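Local coordinates for hydrophilic protein, virA protein (Chromobacterium violaceum, PDB 3BO6) that probably acts as a phosphothreonine lyase effector of the SpvC family, removing phosphate from phosphothreonine in host proteins by beta-elimination, at residues A[14-19]-A[215-220]; A[76-81]-A[143-148]; A[115-120]-A[126-131]; A[165-170]-A[186-191]. All coordinates share one frame; numbering follows the deposited sequence. Where two conformers were deposited one is given.

Interaction 1: residues A[14-19]-A[215-220]; sequences TNFHSL and YRLMAE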
loop_
_atom_site.group_PDB
_atom_site.type_symbol
_atom_site.label_atom_id
_atom_site.label_comp_id
_atom_site.label_asym_id
_atom_site.label_seq_id
_atom_site.Cartn_x
_atom_site.Cartn_y
_atom_site.Cartn_z
ATOM N N THR A 14 20.424 1.108 -11.079
ATOM C CA THR A 14 21.636 1.900 -11.227
ATOM C C THR A 14 22.093 2.442 -9.883
ATOM O O THR A 14 23.288 2.512 -9.598
ATOM C CB THR A 14 21.399 3.075 -12.188
ATOM O OG1 THR A 14 21.061 2.568 -13.481
ATOM C CG2 THR A 14 22.644 3.954 -12.295
ATOM N N ASN A 15 21.136 2.821 -9.045
ATOM C CA ASN A 15 21.457 3.530 -7.813
ATOM C C ASN A 15 21.209 2.721 -6.548
ATOM O O ASN A 15 21.203 3.272 -5.450
ATOM C CB ASN A 15 20.702 4.863 -7.769
ATOM C CG ASN A 15 21.163 5.809 -8.862
ATOM O OD1 ASN A 15 22.289 6.294 -8.828
ATOM N ND2 ASN A 15 20.304 6.063 -9.845
ATOM N N PHE A 16 21.035 1.410 -6.717
ATOM C CA PHE A 16 20.669 0.516 -5.617
ATOM C C PHE A 16 21.563 0.666 -4.387
ATOM O O PHE A 16 21.074 0.923 -3.278
ATOM C CB PHE A 16 20.684 -0.931 -6.123
ATOM C CG PHE A 16 20.135 -1.936 -5.140
ATOM C CD1 PHE A 16 18.786 -1.947 -4.829
ATOM C CD2 PHE A 16 20.954 -2.903 -4.580
ATOM C CE1 PHE A 16 18.271 -2.879 -3.966
ATOM C CE2 PHE A 16 20.439 -3.848 -3.702
ATOM C CZ PHE A 16 19.084 -3.824 -3.394
ATOM N N HIS A 17 22.873 0.512 -4.575
ATOM C CA HIS A 17 23.805 0.626 -3.469
ATOM C C HIS A 17 23.677 1.948 -2.707
ATOM O O HIS A 17 23.576 1.960 -1.477
ATOM C CB HIS A 17 25.242 0.450 -3.955
ATOM C CG HIS A 17 26.229 0.404 -2.837
ATOM N ND1 HIS A 17 27.025 1.475 -2.489
ATOM C CD2 HIS A 17 26.491 -0.571 -1.935
ATOM C CE1 HIS A 17 27.764 1.147 -1.445
ATOM N NE2 HIS A 17 27.461 -0.090 -1.090
ATOM N N SER A 18 23.674 3.052 -3.442
ATOM C CA SER A 18 23.552 4.371 -2.818
ATOM C C SER A 18 22.230 4.546 -2.077
ATOM O O SER A 18 22.189 5.080 -0.960
ATOM C CB SER A 18 23.696 5.469 -3.865
ATOM O OG SER A 18 23.519 6.739 -3.265
ATOM N N LEU A 19 21.146 4.100 -2.704
ATOM C CA LEU A 19 19.820 4.257 -2.125
ATOM C C LEU A 19 19.675 3.554 -0.785
ATOM O O LEU A 19 19.295 4.190 0.204
ATOM C CB LEU A 19 18.735 3.824 -3.117
ATOM C CG LEU A 19 18.508 4.779 -4.294
ATOM C CD1 LEU A 19 17.639 4.129 -5.375
ATOM C CD2 LEU A 19 17.887 6.092 -3.826
ATOM N N TYR A 215 11.117 -3.825 -3.795
ATOM C CA TYR A 215 10.831 -4.732 -2.691
ATOM C C TYR A 215 12.053 -4.903 -1.794
ATOM O O TYR A 215 11.948 -4.868 -0.569
ATOM C CB TYR A 215 10.390 -6.100 -3.214
ATOM C CG TYR A 215 10.162 -7.101 -2.100
ATOM C CD1 TYR A 215 9.043 -7.008 -1.291
ATOM C CD2 TYR A 215 11.068 -8.131 -1.849
ATOM C CE1 TYR A 215 8.815 -7.913 -0.269
ATOM C CE2 TYR A 215 10.846 -9.038 -0.813
ATOM C CZ TYR A 215 9.703 -8.929 -0.041
ATOM O OH TYR A 215 9.460 -9.810 0.987
ATOM N N ARG A 216 13.221 -5.075 -2.397
ATOM C CA ARG A 216 14.440 -5.241 -1.615
ATOM C C ARG A 216 14.714 -4.006 -0.755
ATOM O O ARG A 216 15.140 -4.115 0.399
ATOM C CB ARG A 216 15.619 -5.544 -2.540
ATOM C CG ARG A 216 15.439 -6.857 -3.309
ATOM C CD ARG A 216 16.654 -7.191 -4.171
ATOM N NE ARG A 216 17.821 -7.471 -3.338
ATOM C CZ ARG A 216 19.041 -7.666 -3.823
ATOM N NH1 ARG A 216 19.241 -7.573 -5.132
ATOM N NH2 ARG A 216 20.054 -7.908 -2.992
ATOM N N LEU A 217 14.425 -2.828 -1.302
ATOM C CA LEU A 217 14.586 -1.582 -0.542
ATOM C C LEU A 217 13.596 -1.495 0.628
ATOM O O LEU A 217 13.888 -0.876 1.646
ATOM C CB LEU A 217 14.442 -0.393 -1.485
ATOM C CG LEU A 217 15.604 -0.272 -2.497
ATOM C CD1 LEU A 217 15.252 0.676 -3.649
ATOM C CD2 LEU A 217 16.888 0.186 -1.812
ATOM N N MET A 218 12.436 -2.136 0.490
ATOM C CA MET A 218 11.424 -2.132 1.546
ATOM C C MET A 218 11.691 -3.198 2.597
ATOM O O MET A 218 11.317 -3.023 3.769
ATOM C CB MET A 218 10.040 -2.402 0.945
ATOM C CG MET A 218 9.522 -1.279 0.055
ATOM S SD MET A 218 9.326 0.319 0.866
ATOM C CE MET A 218 10.694 1.173 0.093
ATOM N N ALA A 219 12.303 -4.307 2.179
ATOM C CA ALA A 219 12.315 -5.514 3.017
ATOM C C ALA A 219 13.676 -6.012 3.486
ATOM O O ALA A 219 13.758 -6.670 4.520
ATOM C CB ALA A 219 11.554 -6.655 2.320
ATOM N N GLU A 220 14.734 -5.692 2.748
ATOM C CA GLU A 220 16.079 -6.212 3.026
ATOM C C GLU A 220 16.891 -5.327 3.966
ATOM O O GLU A 220 16.566 -4.166 4.244
ATOM C CB GLU A 220 16.845 -6.361 1.702
ATOM C CG GLU A 220 17.964 -7.383 1.682
ATOM C CD GLU A 220 18.256 -7.879 0.266
ATOM O OE1 GLU A 220 19.437 -8.138 -0.054
ATOM O OE2 GLU A 220 17.298 -8.010 -0.521
ATOM O OXT GLU A 220 17.942 -5.756 4.461
#
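Phe16 lays the CE1–CZ–CE2 rim of its ring across the guanidinium group of Arg216 and the branch end of Leu217, a helix-to-helix contact that brings helix 16-24, the second helix of the chain, against the C-terminal helix 213-219 of this alpha/beta fold. Placed anti to the backbone N (chi1 -172°), the ring leans out toward the C-terminal helix although its CA–CB bond does not point there. Phe16 CZ stands over the centre of one guanidinium face, 3.9 Å from Arg216 NE. The two planes are 46° apart, an inclined arrangement that is not a parallel stack. On the apolar side, Phe16 CE1 comes within 4.0 Å of Leu217 CD2, the two side chains sliding past each other in opposite directions. Leu19, one turn after Phe16, adds its CB at 4.3 Å from the same Leu217 CD2.

Leu217 is buried, and Leu12 of helix 7-14 also touches it, as do His20 and Met23 of helix 16-24. The Phe16 ring meets His20 as well. What holds the guanidinium in position is a side-on salt bridge to the C-terminal residue, four positions on: it presents NE and one terminal nitrogen to the two carboxylate oxygens of Glu220. Both oxygens are approached on their syn side, with Arg216 NE to Glu220 OE2 at 2.9 Å and Arg216 NH2 to Glu220 OE1 at 3.0 Å, the latter nearly straight at 175°.

Interaction 2: residues A[76-81]-A[143-148]; sequences KGDFAG and ENSQYS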
loop_
_atom_site.group_PDB
_atom_site.type_symbol
_atom_site.label_atom_id
_atom_site.label_comp_id
_atom_site.label_asym_id
_atom_site.label_seq_id
_atom_site.Cartn_x
_atom_site.Cartn_y
_atom_site.Cartn_z
ATOM N N LYS A 76 4.897 13.072 -7.391
ATOM C CA LYS A 76 4.683 13.681 -8.709
ATOM C C LYS A 76 5.030 12.754 -9.874
ATOM O O LYS A 76 4.875 13.117 -11.040
ATOM C CB LYS A 76 5.483 14.976 -8.834
ATOM C CG LYS A 76 5.269 15.961 -7.701
ATOM C CD LYS A 76 3.797 16.326 -7.597
ATOM C CE LYS A 76 3.579 17.508 -6.661
ATOM N NZ LYS A 76 2.134 17.850 -6.534
ATOM N N GLY A 77 5.504 11.561 -9.549
ATOM C CA GLY A 77 5.891 10.610 -10.574
ATOM C C GLY A 77 4.743 9.749 -11.060
ATOM O O GLY A 77 3.672 9.701 -10.444
ATOM N N ASP A 78 4.955 9.079 -12.189
ATOM C CA ASP A 78 3.966 8.156 -12.729
ATOM C C ASP A 78 4.027 6.820 -11.998
ATOM O O ASP A 78 5.113 6.315 -11.701
ATOM C CB ASP A 78 4.222 7.904 -14.215
ATOM C CG ASP A 78 3.953 9.123 -15.073
ATOM O OD1 ASP A 78 3.213 10.023 -14.619
ATOM O OD2 ASP A 78 4.464 9.156 -16.211
ATOM N N PHE A 79 2.865 6.237 -11.725
ATOM C CA PHE A 79 2.791 4.900 -11.145
ATOM C C PHE A 79 3.675 3.932 -11.912
ATOM O O PHE A 79 3.641 3.893 -13.151
ATOM C CB PHE A 79 1.344 4.420 -11.176
ATOM C CG PHE A 79 1.121 3.075 -10.546
ATOM C CD1 PHE A 79 1.451 2.835 -9.214
ATOM C CD2 PHE A 79 0.525 2.062 -11.279
ATOM C CE1 PHE A 79 1.194 1.604 -8.636
ATOM C CE2 PHE A 79 0.283 0.823 -10.719
ATOM C CZ PHE A 79 0.614 0.586 -9.393
ATOM N N ALA A 80 4.467 3.162 -11.169
ATOM C CA ALA A 80 5.437 2.249 -11.751
ATOM C C ALA A 80 5.161 0.808 -11.330
ATOM O O ALA A 80 6.035 -0.063 -11.419
ATOM C CB ALA A 80 6.855 2.681 -11.367
ATOM N N GLY A 81 3.929 0.553 -10.885
ATOM C CA GLY A 81 3.490 -0.801 -10.591
ATOM C C GLY A 81 3.617 -1.271 -9.155
ATOM O O GLY A 81 3.081 -2.315 -8.816
ATOM N N GLU A 143 9.194 14.202 -10.261
ATOM C CA GLU A 143 8.483 14.399 -11.515
ATOM C C GLU A 143 9.026 13.509 -12.636
ATOM O O GLU A 143 8.299 13.151 -13.560
ATOM C CB GLU A 143 8.546 15.877 -11.917
ATOM C CG GLU A 143 7.935 16.809 -10.879
ATOM C CD GLU A 143 7.969 18.263 -11.310
ATOM O OE1 GLU A 143 8.190 18.516 -12.513
ATOM O OE2 GLU A 143 7.772 19.148 -10.447
ATOM N N ASN A 144 10.300 13.137 -12.525
ATOM C CA ASN A 144 10.933 12.223 -13.493
ATOM C C ASN A 144 10.654 10.744 -13.223
ATOM O O ASN A 144 11.250 9.867 -13.843
ATOM C CB ASN A 144 12.439 12.467 -13.573
ATOM C CG ASN A 144 13.163 12.139 -12.280
ATOM O OD1 ASN A 144 12.552 11.693 -11.299
ATOM N ND2 ASN A 144 14.471 12.355 -12.273
ATOM N N SER A 145 9.736 10.484 -12.291
ATOM C CA SER A 145 9.293 9.136 -11.951
ATOM C C SER A 145 10.407 8.305 -11.321
ATOM O O SER A 145 10.389 7.080 -11.374
ATOM C CB SER A 145 8.653 8.410 -13.149
ATOM O OG SER A 145 7.438 9.023 -13.562
ATOM N N GLN A 146 11.367 8.977 -10.701
ATOM C CA GLN A 146 12.378 8.271 -9.937
ATOM C C GLN A 146 12.040 8.362 -8.452
ATOM O O GLN A 146 11.549 9.395 -7.980
ATOM C CB GLN A 146 13.762 8.853 -10.198
ATOM C CG GLN A 146 14.160 8.714 -11.660
ATOM C CD GLN A 146 15.525 9.274 -11.942
ATOM O OE1 GLN A 146 16.095 9.984 -11.120
ATOM N NE2 GLN A 146 16.064 8.962 -13.119
ATOM N N TYR A 147 12.311 7.288 -7.718
ATOM C CA TYR A 147 12.181 7.308 -6.266
ATOM C C TYR A 147 13.391 7.990 -5.625
ATOM O O TYR A 147 14.529 7.644 -5.914
ATOM C CB TYR A 147 12.133 5.874 -5.724
ATOM C CG TYR A 147 10.860 5.100 -5.976
ATOM C CD1 TYR A 147 9.712 5.354 -5.243
ATOM C CD2 TYR A 147 10.816 4.071 -6.913
ATOM C CE1 TYR A 147 8.549 4.633 -5.457
ATOM C CE2 TYR A 147 9.656 3.354 -7.137
ATOM C CZ TYR A 147 8.528 3.636 -6.402
ATOM O OH TYR A 147 7.398 2.873 -6.650
ATOM N N SER A 148 13.151 8.926 -4.713
ATOM C CA SER A 148 14.245 9.461 -3.907
ATOM C C SER A 148 14.499 8.573 -2.686
ATOM O O SER A 148 13.601 7.852 -2.243
ATOM C CB SER A 148 13.925 10.889 -3.444
ATOM O OG SER A 148 12.892 10.901 -2.472
HETATM O O HOH W 1 5.131 12.913 -13.945
HETATM O O HOH W 2 5.092 2.482 -8.446
#
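Ser145 and Asp78 share the direct hydrogen bond of this loop-to-loop contact: Asp78 N donates to Ser145 OG over 2.8 Å, with an N-H...O angle of 166°. Ser145 OG lies beside its own backbone N, anti to the carbonyl carbon (chi1 -66°), and from there it reaches the amide of the facing loop. The same hydroxyl also lies 3.5 Å from Asp78 CB.

Water supplies the second kind of link. One molecule donates to both Lys76 O (2.9 Å) and Glu143 O (3.2 Å), joining the starts of the two segments. Another accepts from Ala80 N and donates to Tyr147 OH, so the other end is bridged too; that tyrosine oxygen is additionally bonded to Asp82.

The backbones come nearest at Gly77 and Ser145, whose CA atoms are 4.0 Å apart. Near the surface, Lys76 CB packs on Glu143 CG at 3.7 Å, while the lysine amine turns off to Pro73 O. Within 143-148, Asn144 OD1 accepts from Gln146 N at 3.0 Å, an Asx turn around the left-handed backbone of Ser145 (phi 66°).

The contact joins the loop between strands 65-70 and 82-86 to the connection from strand 134-137 into helix 149-168, whose N-cap is Ser148; Thr8 of helix 7-14 packs on Ala80 and Tyr147.

Interaction 3: residues A[115-120]-A[126-131]; sequences KVTDME and SRVAVG. With SO4 (sulfate ion), chain C.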
loop_
_atom_site.group_PDB
_atom_site.type_symbol
_atom_site.label_atom_id
_atom_site.label_comp_id
_atom_site.label_asym_id
_atom_site.label_seq_id
_atom_site.Cartn_x
_atom_site.Cartn_y
_atom_site.Cartn_z
ATOM N N LYS A 115 -7.325 1.825 -1.643
ATOM C CA LYS A 115 -8.741 1.338 -1.612
ATOM C C LYS A 115 -8.802 0.232 -0.583
ATOM O O LYS A 115 -7.775 -0.150 -0.109
ATOM C CB LYS A 115 -9.211 0.904 -2.994
ATOM C CG LYS A 115 -8.558 -0.336 -3.543
ATOM C CD LYS A 115 -8.984 -0.477 -5.003
ATOM C CE LYS A 115 -8.597 -1.808 -5.575
ATOM N NZ LYS A 115 -8.989 -1.826 -7.029
ATOM N N VAL A 116 -10.040 0.056 -0.099
ATOM C CA VAL A 116 -10.425 -0.977 0.841
ATOM C C VAL A 116 -11.644 -1.717 0.295
ATOM O O VAL A 116 -12.532 -1.111 -0.303
ATOM C CB VAL A 116 -10.698 -0.395 2.265
ATOM C CG1 VAL A 116 -11.891 0.556 2.260
ATOM C CG2 VAL A 116 -10.887 -1.500 3.273
ATOM N N THR A 117 -11.696 -3.024 0.496
ATOM C CA THR A 117 -12.775 -3.778 -0.091
ATOM C C THR A 117 -14.039 -3.443 0.688
ATOM O O THR A 117 -14.007 -3.259 1.918
ATOM C CB THR A 117 -12.464 -5.257 0.208
ATOM O OG1 THR A 117 -11.214 -5.601 -0.399
ATOM C CG2 THR A 117 -13.574 -6.204 -0.308
ATOM N N ASP A 118 -15.153 -3.376 -0.032
ATOM C CA ASP A 118 -16.470 -3.261 0.582
ATOM C C ASP A 118 -16.945 -4.658 0.947
ATOM O O ASP A 118 -17.341 -5.454 0.073
ATOM C CB ASP A 118 -17.448 -2.609 -0.398
ATOM C CG ASP A 118 -18.836 -2.404 0.210
ATOM O OD1 ASP A 118 -19.123 -3.016 1.260
ATOM O OD2 ASP A 118 -19.613 -1.634 -0.377
ATOM N N MET A 119 -16.950 -4.959 2.235
ATOM C CA MET A 119 -17.203 -6.318 2.693
ATOM C C MET A 119 -18.669 -6.731 2.549
ATOM O O MET A 119 -18.995 -7.911 2.655
ATOM C CB MET A 119 -16.738 -6.482 4.144
ATOM C CG MET A 119 -15.220 -6.279 4.322
ATOM S SD MET A 119 -14.162 -7.276 3.231
ATOM C CE MET A 119 -14.410 -8.902 3.909
ATOM N N GLU A 120 -19.545 -5.763 2.311
ATOM C CA GLU A 120 -20.952 -6.070 2.055
ATOM C C GLU A 120 -21.212 -6.506 0.613
ATOM O O GLU A 120 -22.238 -7.127 0.320
ATOM C CB GLU A 120 -21.823 -4.864 2.404
ATOM C CG GLU A 120 -21.708 -4.437 3.848
ATOM C CD GLU A 120 -22.132 -5.530 4.808
ATOM O OE1 GLU A 120 -21.470 -5.684 5.856
ATOM O OE2 GLU A 120 -23.124 -6.236 4.513
ATOM N N SER A 126 -13.288 -14.371 -1.988
ATOM C CA SER A 126 -12.325 -13.686 -2.847
ATOM C C SER A 126 -10.961 -13.487 -2.182
ATOM O O SER A 126 -10.863 -13.334 -0.954
ATOM C CB SER A 126 -12.861 -12.308 -3.256
ATOM O OG SER A 126 -11.888 -11.593 -4.004
ATOM N N ARG A 127 -9.916 -13.454 -3.005
ATOM C CA ARG A 127 -8.583 -13.121 -2.516
ATOM C C ARG A 127 -8.498 -11.723 -1.874
ATOM O O ARG A 127 -7.558 -11.445 -1.131
ATOM C CB ARG A 127 -7.547 -13.261 -3.649
ATOM C CG ARG A 127 -7.741 -12.265 -4.787
ATOM C CD ARG A 127 -6.715 -12.535 -5.881
ATOM N NE ARG A 127 -5.392 -11.932 -5.651
ATOM C CZ ARG A 127 -5.112 -10.659 -5.901
ATOM N NH1 ARG A 127 -6.069 -9.835 -6.327
ATOM N NH2 ARG A 127 -3.884 -10.203 -5.701
ATOM N N VAL A 128 -9.464 -10.841 -2.144
ATOM C CA VAL A 128 -9.486 -9.518 -1.510
ATOM C C VAL A 128 -10.550 -9.431 -0.404
ATOM O O VAL A 128 -10.810 -8.359 0.129
ATOM C CB VAL A 128 -9.648 -8.348 -2.516
ATOM C CG1 VAL A 128 -8.528 -8.349 -3.571
ATOM C CG2 VAL A 128 -11.031 -8.354 -3.174
ATOM N N ALA A 129 -11.091 -10.586 -0.017
ATOM C CA ALA A 129 -12.004 -10.681 1.111
ATOM C C ALA A 129 -11.382 -11.427 2.288
ATOM O O ALA A 129 -11.545 -11.018 3.433
ATOM C CB ALA A 129 -13.302 -11.364 0.683
ATOM N N VAL A 130 -10.685 -12.535 2.012
ATOM C CA VAL A 130 -10.055 -13.314 3.080
ATOM C C VAL A 130 -8.714 -12.718 3.506
ATOM O O VAL A 130 -8.151 -13.081 4.546
ATOM C CB VAL A 130 -9.893 -14.796 2.684
ATOM C CG1 VAL A 130 -11.265 -15.416 2.438
ATOM C CG2 VAL A 130 -8.967 -14.949 1.458
ATOM N N GLY A 131 -8.219 -11.808 2.682
ATOM C CA GLY A 131 -7.041 -11.007 2.980
ATOM C C GLY A 131 -7.023 -9.886 1.964
ATOM O O GLY A 131 -8.021 -9.645 1.276
HETATM S S SO4 C . -4.119 -6.641 -7.247
HETATM O O1 SO4 C . -3.109 -7.593 -6.740
HETATM O O2 SO4 C . -3.670 -6.064 -8.505
HETATM O O3 SO4 C . -5.368 -7.349 -7.460
HETATM O O4 SO4 C . -4.303 -5.556 -6.281
#
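Thr117 turns its hydroxyl onto the backbone carbonyl of Val128, where the connection between strands 113-117 and 134-137 of the antiparallel sheet folds back over the end of the first strand. Thr117 OG1 donates to Val128 O at 2.8 Å, meeting the oxygen at a C=O...donor angle of 143° and tilted 23° from the carbonyl plane. This direction follows from its first torsion (chi1 -61°), which sets OG1 beside the backbone N and CG2 anti to it. The Val128 side chain runs at a slant to the threonine, with its CB 3.8 Å from Thr117 OG1.

Met119 curls back through bends at chi2 and chi3, bringing its methyl to Ala129: Met119 CE is 4.2 Å from Ala129 CB and 3.6 Å from Ala129 O. Val122 also packs on both Thr117 and Ala129. Each segment also holds a local turn closed by a side-chain oxygen, an Asx turn from Asp118 OD1 to Glu120 N and an ST turn from Ser126 OG to Val128 N. Asp118 OD1 is salt-bridged to Arg44 as well.

Arg127, which does not touch 115-120, extends to a sulfate, probably from the crystallisation liquor, which His85, Lys83, Arg192 and Arg199 also bind. Such a cluster is consistent with a phosphate-binding site in a phosphothreonine lyase. The anion sits at the guanidinium edge, near its plane, with Arg127 NH1 to sulfate O3 at 2.8 Å and Arg127 NH2 to sulfate O1 at 2.9 Å.

Interaction 4: residues A[165-170]-A[186-191]; sequences RLSESG and WKYVSY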
loop_
_atom_site.group_PDB
_atom_site.type_symbol
_atom_site.label_atom_id
_atom_site.label_comp_id
_atom_site.label_asym_id
_atom_site.label_seq_id
_atom_site.Cartn_x
_atom_site.Cartn_y
_atom_site.Cartn_z
ATOM N N ARG A 165 0.616 -0.413 14.242
ATOM C CA ARG A 165 -0.736 -0.034 14.631
ATOM C C ARG A 165 -1.685 -1.228 14.590
ATOM O O ARG A 165 -2.545 -1.354 15.454
ATOM C CB ARG A 165 -1.309 1.112 13.774
ATOM C CG ARG A 165 -0.993 2.561 14.243
ATOM C CD ARG A 165 -1.448 2.852 15.671
ATOM N NE ARG A 165 -1.549 4.293 15.936
ATOM C CZ ARG A 165 -1.421 4.863 17.137
ATOM N NH1 ARG A 165 -1.113 4.138 18.211
ATOM N NH2 ARG A 165 -1.576 6.176 17.252
ATOM N N LEU A 166 -1.535 -2.108 13.603
ATOM C CA LEU A 166 -2.425 -3.265 13.509
ATOM C C LEU A 166 -2.203 -4.189 14.684
ATOM O O LEU A 166 -3.163 -4.624 15.316
ATOM C CB LEU A 166 -2.255 -4.012 12.179
ATOM C CG LEU A 166 -2.825 -3.218 11.006
ATOM C CD1 LEU A 166 -2.246 -3.739 9.681
ATOM C CD2 LEU A 166 -4.379 -3.262 11.017
ATOM N N SER A 167 -0.938 -4.448 14.995
ATOM C CA SER A 167 -0.591 -5.327 16.100
ATOM C C SER A 167 -1.102 -4.782 17.425
ATOM O O SER A 167 -1.767 -5.491 18.194
ATOM C CB SER A 167 0.922 -5.510 16.160
ATOM O OG SER A 167 1.360 -6.379 15.135
ATOM N N GLU A 168 -0.814 -3.518 17.690
ATOM C CA GLU A 168 -1.186 -2.986 19.002
ATOM C C GLU A 168 -2.664 -2.672 19.126
ATOM O O GLU A 168 -3.154 -2.457 20.231
ATOM C CB GLU A 168 -0.341 -1.777 19.367
ATOM C CG GLU A 168 -0.651 -0.547 18.575
ATOM C CD GLU A 168 0.367 0.545 18.823
ATOM O OE1 GLU A 168 1.337 0.290 19.574
ATOM O OE2 GLU A 168 0.197 1.647 18.268
ATOM N N SER A 169 -3.385 -2.702 18.004
ATOM C CA SER A 169 -4.837 -2.488 18.001
ATOM C C SER A 169 -5.587 -3.821 18.053
ATOM O O SER A 169 -6.813 -3.859 17.999
ATOM C CB SER A 169 -5.278 -1.674 16.776
ATOM O OG SER A 169 -4.679 -0.377 16.788
ATOM N N GLY A 170 -4.845 -4.917 18.155
ATOM C CA GLY A 170 -5.468 -6.218 18.327
ATOM C C GLY A 170 -6.046 -6.886 17.088
ATOM O O GLY A 170 -6.933 -7.718 17.188
ATOM N N TRP A 186 6.866 -8.971 8.270
ATOM C CA TRP A 186 5.570 -8.342 7.967
ATOM C C TRP A 186 4.468 -9.365 8.220
ATOM O O TRP A 186 4.396 -10.389 7.541
ATOM C CB TRP A 186 5.445 -7.834 6.524
ATOM C CG TRP A 186 6.423 -6.804 6.091
ATOM C CD1 TRP A 186 7.331 -6.141 6.860
ATOM C CD2 TRP A 186 6.593 -6.322 4.755
ATOM N NE1 TRP A 186 8.065 -5.274 6.076
ATOM C CE2 TRP A 186 7.639 -5.375 4.777
ATOM C CE3 TRP A 186 5.971 -6.615 3.537
ATOM C CZ2 TRP A 186 8.067 -4.704 3.628
ATOM C CZ3 TRP A 186 6.400 -5.954 2.398
ATOM C CH2 TRP A 186 7.440 -5.017 2.448
ATOM N N LYS A 187 3.622 -9.089 9.204
ATOM C CA LYS A 187 2.549 -10.006 9.567
ATOM C C LYS A 187 1.260 -9.716 8.806
ATOM O O LYS A 187 0.387 -10.569 8.751
ATOM C CB LYS A 187 2.249 -9.921 11.076
ATOM C CG LYS A 187 3.454 -10.194 11.976
ATOM C CD LYS A 187 4.176 -11.482 11.591
ATOM C CE LYS A 187 5.280 -11.825 12.597
ATOM N NZ LYS A 187 5.976 -13.080 12.218
ATOM N N TYR A 188 1.138 -8.505 8.260
ATOM C CA TYR A 188 -0.108 -8.084 7.593
ATOM C C TYR A 188 0.112 -7.611 6.156
ATOM O O TYR A 188 -0.746 -7.789 5.292
ATOM C CB TYR A 188 -0.772 -6.937 8.365
ATOM C CG TYR A 188 -1.012 -7.200 9.825
ATOM C CD1 TYR A 188 -2.245 -7.700 10.267
ATOM C CD2 TYR A 188 -0.042 -6.897 10.775
ATOM C CE1 TYR A 188 -2.482 -7.931 11.623
ATOM C CE2 TYR A 188 -0.273 -7.127 12.134
ATOM C CZ TYR A 188 -1.489 -7.642 12.536
ATOM O OH TYR A 188 -1.721 -7.850 13.880
ATOM N N VAL A 189 1.248 -6.976 5.906
ATOM C CA VAL A 189 1.533 -6.362 4.620
ATOM C C VAL A 189 2.213 -7.335 3.659
ATOM O O VAL A 189 3.033 -8.178 4.066
ATOM C CB VAL A 189 2.409 -5.105 4.811
ATOM C CG1 VAL A 189 2.824 -4.520 3.468
ATOM C CG2 VAL A 189 1.666 -4.059 5.656
ATOM N N SER A 190 1.853 -7.222 2.383
ATOM C CA SER A 190 2.553 -7.951 1.319
ATOM C C SER A 190 2.668 -7.088 0.078
ATOM O O SER A 190 2.037 -6.024 -0.005
ATOM C CB SER A 190 1.895 -9.305 1.021
ATOM O OG SER A 190 0.549 -9.132 0.603
ATOM N N TYR A 191 3.476 -7.529 -0.877
ATOM C CA TYR A 191 3.844 -6.714 -2.035
ATOM C C TYR A 191 3.750 -7.447 -3.365
ATOM O O TYR A 191 4.023 -8.646 -3.448
ATOM C CB TYR A 191 5.305 -6.299 -1.860
ATOM C CG TYR A 191 5.954 -5.710 -3.110
ATOM C CD1 TYR A 191 5.765 -4.371 -3.447
ATOM C CD2 TYR A 191 6.745 -6.503 -3.948
ATOM C CE1 TYR A 191 6.378 -3.825 -4.576
ATOM C CE2 TYR A 191 7.340 -5.964 -5.086
ATOM C CZ TYR A 191 7.160 -4.635 -5.381
ATOM O OH TYR A 191 7.771 -4.100 -6.510
#
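Tyr188 is the residue of 186-191 that meets the end of helix 149-168, its ring lying under Leu166 and beside Ser167. The approach to it begins at Trp186, whose indole packs on Ile159 and Glu163 further back along that helix. At Lys187 the side chain leads off toward Glu184 O, while its backbone N, with those of Tyr188 and Val189, donates to the Glu163 carboxylate; three amides thus fix the main chain against the helix.

Tyr188 then carries the contact. Its CG stands anti to the carbonyl carbon (chi1 -53°), pointing the ring at the helix. Leu166 CB sits 3.7 Å from the ring centroid and 11° off the normal, a CH-pi contact squarely over one face. Farther in along the ring, Leu166 CD1 touches Tyr188 CG at 3.7 Å, so the leucine spans the face from centre to root. Ser167 OG lies at the edge, in the ring plane, 3.5 Å from Tyr188 CE2. The phenol hydroxyl is bonded to Leu171 O, just past the helix end. Beyond the hydroxyl end of Tyr188, Gly170 (phi 79°) ends the helix in a Schellman motif.

Val189 opens the strand and packs on Ile159 and Phe84, followed by Ser190 and Tyr191, whose hydroxyls bond Asp180 and Asp82. The whole is a helix-on-sheet packing of an alpha/beta fold, with the helix C-terminus lodged against the start of edge strand 189-193.

Overall arrangement
From the N terminus, the chain first reaches 14-19, at the start of helix 16-24, and interaction 1 closes the longest loop by joining it to the C-terminal helix; the other three contacts nest inside that loop. Interaction 2 ties the connection before strand 82-86 to the one leading into helix 149-168, and interaction 3, the short closure between strands 113-117 and 134-137, nests within it. Interaction 4 follows in series, setting the end of helix 149-168 against strand 189-193. None cross. Interaction 1 touches interaction 2 through Leu19 and Tyr147, and interaction 4 through Tyr215 and Tyr191. Interactions 3 and 4 reach the same sheet, their centres about 16 Å apart, without touching.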